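GH127 beta-L-arabinofuranoside (Geobacillus stearothermophilus, PDB 4QK0) probably hydrolyses beta-L-arabinofuranosidic linkages, releasing L-arabinose from arabinose-containing glycans or oligosaccharides. Local coordinates at residues Tyr118-Tyr123 and Asp137-Leu141; Trp132-Arg136 and Glu231-Glu237; Pro533-Ile537 and Leu575-Leu581. All blocks are in the same frame, centred on the assembly; numbering follows the deposited sequence. Where two conformers were deposited one is given.

Contact 1 of 3, residues Tyr118-Tyr123 and Asp137-Leu141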
loop_
_atom_site.group_PDB
_atom_site.type_symbol
_atom_site.label_atom_id
_atom_site.label_comp_id
_atom_site.label_asym_id
_atom_site.label_seq_id
_atom_site.Cartn_x
_atom_site.Cartn_y
_atom_site.Cartn_z
ATOM N N TYR A 118 25.711 32.767 15.291
ATOM C CA TYR A 118 24.442 32.026 15.189
ATOM C C TYR A 118 23.346 32.812 14.477
ATOM O O TYR A 118 23.088 33.969 14.801
ATOM C CB TYR A 118 23.979 31.655 16.580
ATOM C CG TYR A 118 22.853 30.675 16.618
ATOM C CD1 TYR A 118 23.078 29.319 16.366
ATOM C CD2 TYR A 118 21.581 31.064 17.055
ATOM C CE1 TYR A 118 22.043 28.382 16.453
ATOM C CE2 TYR A 118 20.544 30.150 17.149
ATOM C CZ TYR A 118 20.769 28.803 16.837
ATOM O OH TYR A 118 19.752 27.889 16.889
ATOM N N LEU A 119 22.735 32.166 13.483
ATOM C CA LEU A 119 21.636 32.739 12.706
ATOM C C LEU A 119 20.484 31.708 12.585
ATOM O O LEU A 119 20.524 30.757 11.741
ATOM C CB LEU A 119 22.107 33.052 11.315
ATOM C CG LEU A 119 21.507 34.223 10.537
ATOM C CD1 LEU A 119 21.566 33.934 9.065
ATOM C CD2 LEU A 119 20.122 34.635 10.937
ATOM N N ASN A 120 19.471 31.885 13.416
ATOM C CA ASN A 120 18.339 30.940 13.423
ATOM C C ASN A 120 17.158 31.618 14.072
ATOM O O ASN A 120 17.223 31.960 15.258
ATOM C CB ASN A 120 18.704 29.666 14.171
ATOM C CG ASN A 120 17.607 28.613 14.105
ATOM O OD1 ASN A 120 16.583 28.720 14.768
ATOM N ND2 ASN A 120 17.828 27.590 13.303
ATOM N N THR A 121 16.095 31.820 13.299
ATOM C CA THR A 121 14.955 32.575 13.809
ATOM C C THR A 121 14.207 31.853 14.905
ATOM O O THR A 121 13.876 32.451 15.938
ATOM C CB THR A 121 14.001 32.990 12.700
ATOM O OG1 THR A 121 13.511 31.823 12.040
ATOM C CG2 THR A 121 14.707 33.882 11.711
ATOM N N TYR A 122 14.024 30.546 14.758
ATOM C CA TYR A 122 13.279 29.789 15.737
ATOM C C TYR A 122 13.895 29.838 17.114
ATOM O O TYR A 122 13.205 30.046 18.117
ATOM C CB TYR A 122 13.181 28.350 15.266
ATOM C CG TYR A 122 12.429 27.421 16.206
ATOM C CD1 TYR A 122 13.097 26.745 17.195
ATOM C CD2 TYR A 122 11.047 27.207 16.072
ATOM C CE1 TYR A 122 12.418 25.896 18.068
ATOM C CE2 TYR A 122 10.357 26.352 16.922
ATOM C CZ TYR A 122 11.054 25.705 17.922
ATOM O OH TYR A 122 10.413 24.907 18.812
ATOM N N TYR A 123 15.210 29.646 17.182
ATOM C CA TYR A 123 15.934 29.726 18.484
ATOM C C TYR A 123 16.363 31.125 18.905
ATOM O O TYR A 123 17.021 31.286 19.888
ATOM C CB TYR A 123 17.144 28.822 18.444
ATOM C CG TYR A 123 16.773 27.377 18.595
ATOM C CD1 TYR A 123 16.303 26.890 19.802
ATOM C CD2 TYR A 123 16.849 26.511 17.514
ATOM C CE1 TYR A 123 15.969 25.550 19.942
ATOM C CE2 TYR A 123 16.533 25.193 17.634
ATOM C CZ TYR A 123 16.069 24.725 18.830
ATOM O OH TYR A 123 15.780 23.395 18.929
ATOM N N ASP A 137 15.870 16.614 15.379
ATOM C CA ASP A 137 14.642 17.084 14.748
ATOM C C ASP A 137 14.645 18.509 14.257
ATOM O O ASP A 137 13.935 18.794 13.303
ATOM C CB ASP A 137 13.454 17.002 15.741
ATOM C CG ASP A 137 13.227 15.590 16.277
ATOM O OD1 ASP A 137 13.567 14.604 15.581
ATOM O OD2 ASP A 137 12.718 15.491 17.402
ATOM N N ASN A 138 15.370 19.424 14.902
ATOM C CA ASN A 138 15.113 20.841 14.605
ATOM C C ASN A 138 15.984 21.541 13.537
ATOM O O ASN A 138 15.860 22.753 13.367
ATOM C CB ASN A 138 15.034 21.621 15.869
ATOM C CG ASN A 138 13.842 21.219 16.713
ATOM O OD1 ASN A 138 13.010 20.441 16.296
ATOM N ND2 ASN A 138 13.771 21.746 17.894
ATOM N N HIS A 139 16.771 20.792 12.763
ATOM C CA HIS A 139 17.288 21.256 11.456
ATOM C C HIS A 139 18.211 22.504 11.471
ATOM O O HIS A 139 18.379 23.160 10.466
ATOM C CB HIS A 139 16.125 21.551 10.520
ATOM C CG HIS A 139 15.428 20.345 10.005
ATOM N ND1 HIS A 139 14.744 19.479 10.833
ATOM C CD2 HIS A 139 15.199 19.921 8.740
ATOM C CE1 HIS A 139 14.139 18.560 10.094
ATOM N NE2 HIS A 139 14.440 18.785 8.827
ATOM N N GLU A 140 18.780 22.818 12.622
ATOM C CA GLU A 140 19.656 23.976 12.780
ATOM C C GLU A 140 20.787 23.949 11.775
ATOM O O GLU A 140 21.017 24.932 11.032
ATOM C CB GLU A 140 20.213 24.046 14.196
ATOM C CG GLU A 140 19.260 24.603 15.231
ATOM C CD GLU A 140 19.758 24.351 16.667
ATOM O OE1 GLU A 140 20.093 25.346 17.387
ATOM O OE2 GLU A 140 19.788 23.155 17.059
ATOM N N LEU A 141 21.516 22.823 11.731
ATOM C CA LEU A 141 22.646 22.694 10.798
ATOM C C LEU A 141 22.165 22.608 9.350
ATOM O O LEU A 141 22.814 23.112 8.433
ATOM C CB LEU A 141 23.525 21.494 11.152
ATOM C CG LEU A 141 24.135 21.592 12.522
ATOM C CD1 LEU A 141 24.955 20.357 12.794
ATOM C CD2 LEU A 141 25.000 22.843 12.697
HETATM O O HOH W 1 20.410 27.471 11.776
HETATM O O HOH W 2 15.996 25.369 12.794
HETATM O O HOH W 3 18.293 22.300 18.773
#

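Contact 2 of 3, residues Trp132-Arg136 and Glu231-Glu237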
loop_
_atom_site.group_PDB
_atom_site.type_symbol
_atom_site.label_atom_id
_atom_site.label_comp_id
_atom_site.label_asym_id
_atom_site.label_seq_id
_atom_site.Cartn_x
_atom_site.Cartn_y
_atom_site.Cartn_z
ATOM N N TRP A 132 20.843 24.112 19.955
ATOM C CA TRP A 132 21.638 22.896 19.969
ATOM C C TRP A 132 21.173 21.789 20.919
ATOM O O TRP A 132 21.958 20.932 21.271
ATOM C CB TRP A 132 23.104 23.232 20.311
ATOM C CG TRP A 132 23.781 24.376 19.540
ATOM C CD1 TRP A 132 24.533 25.379 20.082
ATOM C CD2 TRP A 132 23.817 24.566 18.114
ATOM N NE1 TRP A 132 25.047 26.200 19.069
ATOM C CE2 TRP A 132 24.629 25.707 17.858
ATOM C CE3 TRP A 132 23.249 23.891 17.028
ATOM C CZ2 TRP A 132 24.881 26.167 16.562
ATOM C CZ3 TRP A 132 23.494 24.358 15.731
ATOM C CH2 TRP A 132 24.292 25.498 15.510
HETATM N N MSE A 133 19.926 21.785 21.330
HETATM C CA MSE A 133 19.435 20.738 22.229
HETATM C C MSE A 133 18.614 19.674 21.504
HETATM O O MSE A 133 18.280 18.648 22.071
HETATM C CB MSE A 133 18.627 21.357 23.382
HETATM C CG MSE A 133 19.464 22.282 24.281
HETATM SE SE MSE A 133 20.925 21.386 25.271
HETATM C CE MSE A 133 22.572 22.132 24.517
ATOM N N ASN A 134 18.266 19.910 20.239
ATOM C CA ASN A 134 17.538 18.931 19.434
ATOM C C ASN A 134 17.950 18.962 17.975
ATOM O O ASN A 134 17.224 19.389 17.067
ATOM C CB ASN A 134 16.011 19.077 19.561
ATOM C CG ASN A 134 15.280 17.848 19.016
ATOM O OD1 ASN A 134 15.843 17.039 18.264
ATOM N ND2 ASN A 134 14.027 17.706 19.399
ATOM N N LEU A 135 19.144 18.430 17.766
ATOM C CA LEU A 135 19.714 18.266 16.425
ATOM C C LEU A 135 19.010 17.181 15.655
ATOM O O LEU A 135 19.011 17.196 14.428
ATOM C CB LEU A 135 21.222 17.931 16.534
ATOM C CG LEU A 135 22.216 19.110 16.721
ATOM C CD1 LEU A 135 22.228 19.957 15.477
ATOM C CD2 LEU A 135 21.864 19.973 17.929
ATOM N N ARG A 136 18.456 16.210 16.355
ATOM C CA ARG A 136 17.757 15.095 15.682
ATOM C C ARG A 136 16.588 15.626 14.849
ATOM O O ARG A 136 16.397 15.188 13.733
ATOM C CB ARG A 136 17.218 14.091 16.695
ATOM C CG ARG A 136 16.730 12.813 16.037
ATOM C CD ARG A 136 15.927 11.950 17.007
ATOM N NE ARG A 136 14.739 12.643 17.423
ATOM C CZ ARG A 136 14.003 12.329 18.482
ATOM N NH1 ARG A 136 14.351 11.312 19.245
ATOM N NH2 ARG A 136 12.924 13.078 18.799
ATOM N N GLU A 231 21.252 13.329 23.576
ATOM C CA GLU A 231 20.474 14.590 23.654
ATOM C C GLU A 231 19.020 14.358 24.029
ATOM O O GLU A 231 18.405 15.175 24.731
ATOM C CB GLU A 231 20.587 15.453 22.375
ATOM C CG GLU A 231 20.186 14.790 21.078
ATOM C CD GLU A 231 19.787 15.784 19.990
ATOM O OE1 GLU A 231 18.844 15.465 19.232
ATOM O OE2 GLU A 231 20.418 16.876 19.872
ATOM N N LYS A 232 18.491 13.238 23.576
ATOM C CA LYS A 232 17.127 12.808 23.922
ATOM C C LYS A 232 16.963 12.657 25.428
ATOM O O LYS A 232 16.058 13.205 26.029
ATOM C CB LYS A 232 16.854 11.480 23.213
ATOM C CG LYS A 232 15.690 10.664 23.700
ATOM C CD LYS A 232 15.222 9.621 22.661
ATOM C CE LYS A 232 15.498 8.192 23.064
ATOM N NZ LYS A 232 14.414 7.298 22.561
ATOM N N GLU A 233 17.839 11.880 26.023
ATOM C CA GLU A 233 17.942 11.729 27.484
ATOM C C GLU A 233 18.005 13.092 28.205
ATOM O O GLU A 233 17.221 13.354 29.094
ATOM C CB GLU A 233 19.192 10.868 27.759
ATOM C CG GLU A 233 19.767 10.896 29.170
ATOM C CD GLU A 233 19.159 9.851 30.077
ATOM O OE1 GLU A 233 18.007 9.429 29.804
ATOM O OE2 GLU A 233 19.837 9.475 31.058
ATOM N N ALA A 234 18.914 13.971 27.781
ATOM C CA ALA A 234 19.027 15.322 28.345
ATOM C C ALA A 234 17.745 16.176 28.213
ATOM O O ALA A 234 17.537 17.058 29.022
ATOM C CB ALA A 234 20.204 16.064 27.723
ATOM N N ARG A 235 16.909 15.931 27.196
ATOM C CA ARG A 235 15.615 16.629 27.067
ATOM C C ARG A 235 14.556 16.008 27.977
ATOM O O ARG A 235 13.457 16.541 28.090
ATOM C CB ARG A 235 15.068 16.548 25.640
ATOM C CG ARG A 235 15.786 17.374 24.617
ATOM C CD ARG A 235 14.953 17.518 23.330
ATOM N NE ARG A 235 14.727 16.250 22.614
ATOM C CZ ARG A 235 15.573 15.671 21.766
ATOM N NH1 ARG A 235 16.776 16.191 21.497
ATOM N NH2 ARG A 235 15.234 14.539 21.167
ATOM N N GLY A 236 14.864 14.863 28.584
ATOM C CA GLY A 236 13.894 14.123 29.380
ATOM C C GLY A 236 12.860 13.355 28.554
ATOM O O GLY A 236 11.799 13.010 29.038
ATOM N N GLU A 237 13.189 13.061 27.309
ATOM C CA GLU A 237 12.258 12.431 26.407
ATOM C C GLU A 237 12.375 10.903 26.495
ATOM O O GLU A 237 13.465 10.342 26.536
ATOM C CB GLU A 237 12.469 12.991 24.995
ATOM C CG GLU A 237 11.746 12.276 23.868
ATOM C CD GLU A 237 12.256 12.704 22.494
ATOM O OE1 GLU A 237 12.565 13.909 22.314
ATOM O OE2 GLU A 237 12.364 11.816 21.599
HETATM O O HOH W 4 19.244 17.839 24.572
#

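Contact 3 of 3, residues Pro533-Ile537 and Leu575-Leu581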
loop_
_atom_site.group_PDB
_atom_site.type_symbol
_atom_site.label_atom_id
_atom_site.label_comp_id
_atom_site.label_asym_id
_atom_site.label_seq_id
_atom_site.Cartn_x
_atom_site.Cartn_y
_atom_site.Cartn_z
ATOM N N PRO A 533 16.300 4.728 -31.409
ATOM C CA PRO A 533 15.144 3.888 -31.638
ATOM C C PRO A 533 14.217 3.829 -30.437
ATOM O O PRO A 533 14.629 4.163 -29.307
ATOM C CB PRO A 533 15.760 2.492 -31.801
ATOM C CG PRO A 533 16.995 2.523 -30.977
ATOM C CD PRO A 533 17.517 3.940 -31.156
ATOM N N VAL A 534 12.964 3.430 -30.645
ATOM C CA VAL A 534 12.052 3.217 -29.495
ATOM C C VAL A 534 12.481 1.926 -28.838
ATOM O O VAL A 534 12.527 0.946 -29.488
ATOM C CB VAL A 534 10.575 3.095 -29.906
ATOM C CG1 VAL A 534 9.688 2.725 -28.697
ATOM C CG2 VAL A 534 10.091 4.412 -30.480
ATOM N N GLU A 535 12.773 1.946 -27.559
ATOM C CA GLU A 535 13.154 0.763 -26.883
ATOM C C GLU A 535 12.062 0.288 -25.892
ATOM O O GLU A 535 11.415 1.082 -25.236
ATOM C CB GLU A 535 14.406 1.021 -26.049
ATOM C CG GLU A 535 15.639 1.472 -26.811
ATOM C CD GLU A 535 16.435 0.340 -27.482
ATOM O OE1 GLU A 535 15.904 -0.797 -27.673
ATOM O OE2 GLU A 535 17.600 0.634 -27.879
ATOM N N ARG A 536 11.937 -1.028 -25.776
ATOM C CA ARG A 536 11.107 -1.688 -24.780
ATOM C C ARG A 536 12.011 -2.033 -23.606
ATOM O O ARG A 536 12.879 -2.886 -23.737
ATOM C CB ARG A 536 10.528 -2.987 -25.358
ATOM C CG ARG A 536 9.309 -2.823 -26.275
ATOM C CD ARG A 536 8.851 -4.223 -26.746
ATOM N NE ARG A 536 7.574 -4.268 -27.434
ATOM C CZ ARG A 536 7.374 -3.842 -28.687
ATOM N NH1 ARG A 536 8.377 -3.334 -29.425
ATOM N NH2 ARG A 536 6.160 -3.912 -29.217
ATOM N N ILE A 537 11.838 -1.381 -22.474
ATOM C CA ILE A 537 12.708 -1.628 -21.350
ATOM C C ILE A 537 12.088 -2.675 -20.408
ATOM O O ILE A 537 10.902 -2.567 -20.043
ATOM C CB ILE A 537 12.946 -0.321 -20.586
ATOM C CG1 ILE A 537 13.494 0.786 -21.537
ATOM C CG2 ILE A 537 13.907 -0.547 -19.440
ATOM C CD1 ILE A 537 14.791 0.428 -22.248
ATOM N N LEU A 575 0.663 -4.711 -24.513
ATOM C CA LEU A 575 1.503 -4.370 -25.627
ATOM C C LEU A 575 2.093 -5.639 -26.115
ATOM O O LEU A 575 2.908 -6.229 -25.430
ATOM C CB LEU A 575 2.578 -3.363 -25.171
ATOM C CG LEU A 575 3.499 -2.873 -26.282
ATOM C CD1 LEU A 575 2.724 -2.112 -27.358
ATOM C CD2 LEU A 575 4.589 -1.940 -25.760
ATOM N N PRO A 576 1.710 -6.096 -27.301
ATOM C CA PRO A 576 2.398 -7.283 -27.836
ATOM C C PRO A 576 3.850 -7.012 -28.182
ATOM O O PRO A 576 4.204 -5.888 -28.554
ATOM C CB PRO A 576 1.658 -7.589 -29.133
ATOM C CG PRO A 576 0.500 -6.689 -29.166
ATOM C CD PRO A 576 0.764 -5.533 -28.264
ATOM N N ARG A 577 4.698 -8.024 -28.005
ATOM C CA ARG A 577 6.172 -7.924 -28.280
ATOM C C ARG A 577 6.475 -7.467 -29.708
ATOM O O ARG A 577 7.438 -6.758 -29.936
ATOM C CB ARG A 577 6.945 -9.268 -27.985
ATOM C CG ARG A 577 6.628 -10.469 -28.894
ATOM C CD ARG A 577 5.192 -10.953 -28.674
ATOM N NE ARG A 577 4.163 -10.530 -29.647
ATOM C CZ ARG A 577 2.851 -10.728 -29.439
ATOM N NH1 ARG A 577 2.418 -11.304 -28.309
ATOM N NH2 ARG A 577 1.968 -10.366 -30.352
ATOM N N ASP A 578 5.640 -7.878 -30.645
ATOM C CA ASP A 578 5.899 -7.640 -32.047
ATOM C C ASP A 578 5.337 -6.360 -32.570
ATOM O O ASP A 578 5.557 -6.061 -33.731
ATOM C CB ASP A 578 5.255 -8.741 -32.892
ATOM C CG ASP A 578 3.703 -8.755 -32.775
ATOM O OD1 ASP A 578 3.058 -7.674 -32.679
ATOM O OD2 ASP A 578 3.124 -9.863 -32.781
ATOM N N ALA A 579 4.516 -5.679 -31.775
ATOM C CA ALA A 579 3.836 -4.492 -32.245
ATOM C C ALA A 579 4.865 -3.484 -32.686
ATOM O O ALA A 579 5.917 -3.344 -32.066
ATOM C CB ALA A 579 2.968 -3.882 -31.167
ATOM N N LYS A 580 4.578 -2.832 -33.803
ATOM C CA LYS A 580 5.537 -1.974 -34.456
ATOM C C LYS A 580 5.331 -0.561 -33.981
ATOM O O LYS A 580 4.288 0.043 -34.188
ATOM C CB LYS A 580 5.452 -2.154 -35.971
ATOM C CG LYS A 580 5.661 -3.615 -36.381
ATOM C CD LYS A 580 7.069 -4.158 -36.152
ATOM C CE LYS A 580 7.826 -4.205 -37.463
ATOM N NZ LYS A 580 7.366 -5.290 -38.366
ATOM N N LEU A 581 6.342 -0.060 -33.284
ATOM C CA LEU A 581 6.251 1.233 -32.654
ATOM C C LEU A 581 6.935 2.277 -33.527
ATOM O O LEU A 581 7.895 1.972 -34.215
ATOM C CB LEU A 581 6.891 1.200 -31.273
ATOM C CG LEU A 581 6.355 0.507 -30.040
ATOM C CD1 LEU A 581 5.255 -0.454 -30.384
ATOM C CD2 LEU A 581 7.451 -0.164 -29.217
HETATM O O HOH W 5 8.130 -2.117 -32.630
#

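Contact 1 of 3, residues Tyr118-Tyr123 and Asp137-Leu141
Two direct hydrogen bonds join the segments, and both involve a tyrosine hydroxyl. Tyr118 OH donates to Glu140 OE1 at 2.6 Å, with the carboxylate oxygen close to the plane of the ring, and Asn138 ND2 donates almost linearly to Tyr123 OH over 2.8 Å. Both tyrosines thus reach out from 118-123 to polar groups around the start of helix 140-158, for which His139 is the N-cap. Glu140 OE1 probably takes a second bond, from Trp132 N.

Two waters lie between the backbones, whose closest CA atoms, those of Asn120 and Glu140, are 7.1 Å apart. Water 1 accepts from Asn120 ND2 at 3.0 Å and lies 2.7 Å from Glu140 O; water 2 accepts from Asn120 ND2 at 2.9 Å and lies 2.7 Å from Asn138 O. Water 3 links side chains, donating to Glu140 OE2 at 2.4 Å and sitting 2.7 Å from Tyr123 OH. While its amide nitrogen faces waters 1 and 2, Asn120 uses OD1 to accept from Tyr123 N at 2.9 Å, capping the turn that leads into helix 122-126.

Van der Waals contact completes the fit. The aliphatic part of Glu140 passes Asn120, with CG 3.8 Å from ND2, and Tyr123 CD2 comes within 3.4 Å of Glu140 OE1.

The contact is buried in the catalytic domain, probably an (alpha/alpha)6 barrel as in the six-hairpin clan, and brings together the starts of helices 122-126 and 140-158. Helix 54-61 packs against Leu119 and Thr121, while helix 162-177 meets Tyr118, Leu119 and Leu141.

Contact 2 of 3, residues Trp132-Arg136 and Glu231-Glu237
Glu231, in the last turn of helix 227-234, points its carboxylate at the backbone of the facing loop. Glu231 OE2 accepts from Leu135 N at 2.9 Å and Glu231 OE1 from Arg136 N at 3.0 Å, so one side chain takes up two consecutive amides. Glu231 OE1 also receives Arg235 NH1 at 3.2 Å, a salt bridge one helical turn along.

From the loop, Arg136 NH1 and Arg136 NH2 both donate to Glu237 OE2, each at 3.1 Å, in a salt bridge.

Arg235 lies between the acidic groups. Arg235 NH1 donates to the O atom of Met133, modelled as selenomethionine, at 2.9 Å, while Arg235 NE and Arg235 NH2 bind Glu237 OE1 at 3.2 and 3.0 Å. The two arginines approach closely, Arg136 NH2 to Arg235 NH2 at 3.6 Å, and Glu237 offsets this by giving one carboxylate oxygen to each. Water 4 bridges Met133 O and Glu231 O, 2.8 Å from each.

Glu237 is brought round by a Schellman motif in which Gly236 has positive phi and Glu237 N bonds back to Lys232 O at 3.1 Å. The whole is a salt-bridge network of two arginines and two glutamates, built on a Schellman-terminated helix and holding a loop of the catalytic domain.

Contact 3 of 3, residues Pro533-Ile537 and Leu575-Leu581
This is a side-chain-to-backbone contact in the C-terminal domain, where Arg536 of strand 534-539 reaches across to a turn in the broken strand 574-586. The turn, type I from Pro576 to Ala579, is closed by Ala579 N to Pro576 O at 3.2 Å. Arg536 NH2 donates to Pro576 O and to Ala579 O, both at 2.9 Å, so a single nitrogen binds the carbonyls of the turn's first and last residues.

The guanidinium is also flanked on its faces: Arg577 O lies over one, 3.2 Å from Arg536 CZ, and Leu581 CD2 over the other, 3.3 Å from Arg536 NH1. Leu581 CD2 also meets Val534 CG1 at 3.7 Å. Water 5 accepts from Leu581 N at 2.8 Å and weakly from Arg536 NH1 at 3.4 Å, and donates to Ala579 O at 2.6 Å.

Glu535 and Ile537 pack on Pro615 and Tyr613 of the second subunit. The arrangement is a beta turn held by an arginine, linking two strands of a mixed beta-sheet that do not pair directly.

Overall arrangement
From the N terminus, the chain enters contact 1 at 118-123, turns through helix 122-126 and supplies 132-136 to contact 2 before contact 1 closes at 137-141. It runs through a largely helical stretch until 231-237 closes contact 2, so the two cross. Their centres lie 14 Å apart and they touch: Trp132 N probably hydrogen-bonds Glu140 OE1, and the Trp132 ring packs on Tyr118 and Leu141. Together they join the connection between helices 122-126 and 140-158 to the end of helix 227-234. Contact 3 follows, closing a 37-residue excursion within the C-terminal beta domain, on the opposite side of the chain's centre, about 53 Å from contact 1 and 56 Å from contact 2, centre to centre.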